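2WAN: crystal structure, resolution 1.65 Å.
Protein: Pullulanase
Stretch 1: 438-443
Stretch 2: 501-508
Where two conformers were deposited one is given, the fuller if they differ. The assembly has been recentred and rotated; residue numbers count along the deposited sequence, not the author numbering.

Stretch 1 438-443: AHVRDF
Stretch 2 (501-508) QPDTYNWG

Stretch 1 enters extended at Ala 438 (phi/psi -146/140), passes through His 439 (-91/135) and turns into a weakly bonded helix from about Val 440, with phi near -54 to -71 and psi near -38 to -49; Phe 443 N donates to His 439 O at 3.1 Å. Stretch 2 has no regular helix or strand: a type I turn from Gln 501 to Thr 504, with Pro 502 at -76/1 and Asp 503 at -100/9, closes through a weak bond from Thr 504 N to Gln 501 O (3.4 Å), then Thr 504 to Asn 506 run extended before Trp 507 (-62/-35) and Gly 508 (99/25), where a CB would be jammed against Trp 507 O, which calls for glycine. The chains run in opposite directions, with CA of His 439 7.4 Å from CA of Trp 507 and CA of Arg 441 8.2 Å from CA of Tyr 505; together they bury 327 Å².

His 439 (chi1 t, chi2 -81°) uses both ring nitrogens. His 439 ND1 caps the helix, accepting weak bonds from Arg 441 N (3.1 Å) and Asp 442 N (3.4 Å), while His 439 NE2 donates to Asn 506 O at 3.0 Å (N-H...O 164°), near the ring plane. Buried Trp 507 (chi1 m, chi2 -16°) brings CD1 to 4.1 Å from His 439 CD2. The Tyr 505 ring (chi1 t, chi2 -87°) lies nearly parallel to the imidazole at 21° but slid apart, centroids 5.1 Å distant. Tyr 505 OH lies over one imidazole face and donates to Asp 442 OD1 at 2.6 Å, a short bond satisfying a buried carboxylate oxygen (Asp 442 chi1 m, chi2 -4°).

Arg 441, t through chi3 with chi4 85°, extends past Tyr 505, Arg 441 CD 3.8 Å from Tyr 505 CD2, to form a salt bridge from Arg 441 NH1 to exposed Asp 503 OD1 (3.0 Å; Asp 503 chi1 m, chi2 -56°). Arg 441 NE and NH2 bond elsewhere in the structure, satisfying this buried side chain. The Asn 506 CA-to-CB bond (chi1 t, chi2 -79°) points away, and Asn 506 OD1 accepts from Gly 508 N at 2.8 Å.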

# COMPACT_ATOMS: atom_id res chain seq x y z
N ALA A 438 2.65 13.23 -11.18
CA ALA A 438 1.78 14.09 -11.99
C ALA A 438 0.41 13.46 -12.22
O ALA A 438 0.31 12.26 -12.44
CB ALA A 438 2.45 14.39 -13.36
N HIS A 439 -0.63 14.29 -12.15
CA HIS A 439 -2.00 13.91 -12.53
C HIS A 439 -2.23 14.22 -14.00
O HIS A 439 -1.83 15.29 -14.47
CB HIS A 439 -2.94 14.72 -11.63
CG HIS A 439 -4.40 14.37 -11.75
ND1 HIS A 439 -5.20 14.85 -12.77
CD2 HIS A 439 -5.21 13.67 -10.93
CE1 HIS A 439 -6.43 14.42 -12.59
NE2 HIS A 439 -6.47 13.71 -11.48
N VAL A 440 -2.83 13.30 -14.76
CA VAL A 440 -3.00 13.50 -16.21
C VAL A 440 -3.77 14.78 -16.56
O VAL A 440 -3.42 15.48 -17.53
CB VAL A 440 -3.66 12.27 -16.88
CG1 VAL A 440 -3.92 12.52 -18.37
CG2 VAL A 440 -2.75 11.01 -16.71
N ARG A 441 -4.83 15.10 -15.80
CA ARG A 441 -5.56 16.33 -16.09
C ARG A 441 -4.71 17.56 -15.70
O ARG A 441 -4.52 18.47 -16.52
CB ARG A 441 -6.90 16.36 -15.37
CG ARG A 441 -7.75 17.57 -15.77
CD ARG A 441 -9.15 17.53 -15.15
NE ARG A 441 -9.90 18.75 -15.48
CZ ARG A 441 -10.60 18.95 -16.60
NH1 ARG A 441 -10.69 17.99 -17.54
NH2 ARG A 441 -11.23 20.11 -16.79
N ASP A 442 -4.16 17.56 -14.48
CA ASP A 442 -3.40 18.75 -14.01
C ASP A 442 -2.31 19.15 -14.98
O ASP A 442 -2.04 20.34 -15.20
CB ASP A 442 -2.68 18.50 -12.69
CG ASP A 442 -3.59 18.19 -11.54
OD1 ASP A 442 -4.82 18.22 -11.67
OD2 ASP A 442 -3.04 17.91 -10.45
N PHE A 443 -1.63 18.15 -15.55
CA PHE A 443 -0.43 18.38 -16.36
C PHE A 443 -0.63 19.38 -17.49
O PHE A 443 0.26 20.19 -17.77
CB PHE A 443 0.06 17.04 -16.92
CG PHE A 443 1.43 17.10 -17.53
CD1 PHE A 443 2.54 17.43 -16.75
CD2 PHE A 443 1.61 16.84 -18.90
CE1 PHE A 443 3.82 17.48 -17.32
CE2 PHE A 443 2.89 16.89 -19.48
CZ PHE A 443 3.99 17.23 -18.69
N GLN A 501 -19.55 13.22 -18.69
CA GLN A 501 -19.17 14.55 -18.21
C GLN A 501 -17.70 14.51 -17.80
O GLN A 501 -17.36 14.63 -16.61
CB GLN A 501 -20.06 14.96 -17.04
CG GLN A 501 -21.52 15.17 -17.43
CD GLN A 501 -22.43 15.33 -16.23
OE1 GLN A 501 -22.00 15.17 -15.09
NE2 GLN A 501 -23.69 15.64 -16.49
N PRO A 502 -16.80 14.33 -18.80
CA PRO A 502 -15.42 13.96 -18.46
C PRO A 502 -14.53 15.08 -17.92
O PRO A 502 -13.36 14.85 -17.63
CB PRO A 502 -14.87 13.45 -19.79
CG PRO A 502 -15.60 14.26 -20.82
CD PRO A 502 -16.98 14.48 -20.26
N ASP A 503 -15.09 16.28 -17.78
CA ASP A 503 -14.30 17.39 -17.25
C ASP A 503 -14.56 17.69 -15.77
O ASP A 503 -14.07 18.70 -15.24
CB ASP A 503 -14.45 18.64 -18.12
CG ASP A 503 -13.96 18.41 -19.54
OD1 ASP A 503 -12.79 18.00 -19.72
OD2 ASP A 503 -14.76 18.62 -20.48
N THR A 504 -15.29 16.82 -15.08
CA THR A 504 -15.33 16.94 -13.63
C THR A 504 -13.95 16.51 -13.12
O THR A 504 -13.21 15.82 -13.83
CB THR A 504 -16.49 16.17 -12.96
OG1 THR A 504 -16.42 14.79 -13.29
CG2 THR A 504 -17.85 16.74 -13.40
N TYR A 505 -13.61 16.95 -11.91
CA TYR A 505 -12.27 16.73 -11.38
C TYR A 505 -12.22 15.65 -10.30
O TYR A 505 -12.94 15.75 -9.32
CB TYR A 505 -11.71 18.04 -10.79
CG TYR A 505 -10.25 17.85 -10.45
CD1 TYR A 505 -9.85 17.34 -9.21
CD2 TYR A 505 -9.28 18.09 -11.42
CE1 TYR A 505 -8.50 17.10 -8.93
CE2 TYR A 505 -7.93 17.85 -11.16
CZ TYR A 505 -7.55 17.36 -9.93
OH TYR A 505 -6.21 17.14 -9.69
N ASN A 506 -11.33 14.67 -10.43
CA ASN A 506 -11.04 13.80 -9.29
C ASN A 506 -9.63 13.21 -9.36
O ASN A 506 -9.14 12.89 -10.45
CB ASN A 506 -12.08 12.66 -9.17
CG ASN A 506 -12.17 12.09 -7.75
OD1 ASN A 506 -11.32 11.28 -7.32
ND2 ASN A 506 -13.22 12.48 -7.03
N TRP A 507 -9.00 13.02 -8.21
CA TRP A 507 -7.71 12.31 -8.17
C TRP A 507 -7.80 10.85 -8.64
O TRP A 507 -6.84 10.35 -9.22
CB TRP A 507 -7.11 12.27 -6.77
CG TRP A 507 -6.47 13.55 -6.31
CD1 TRP A 507 -6.10 14.62 -7.08
CD2 TRP A 507 -6.08 13.86 -4.97
NE1 TRP A 507 -5.54 15.59 -6.29
CE2 TRP A 507 -5.50 15.14 -4.99
CE3 TRP A 507 -6.18 13.17 -3.74
CZ2 TRP A 507 -5.04 15.78 -3.83
CZ3 TRP A 507 -5.71 13.81 -2.58
CH2 TRP A 507 -5.15 15.10 -2.64
N GLY A 508 -8.92 10.19 -8.35
CA GLY A 508 -9.13 8.81 -8.80
C GLY A 508 -8.86 7.70 -7.80
O GLY A 508 -8.57 6.56 -8.21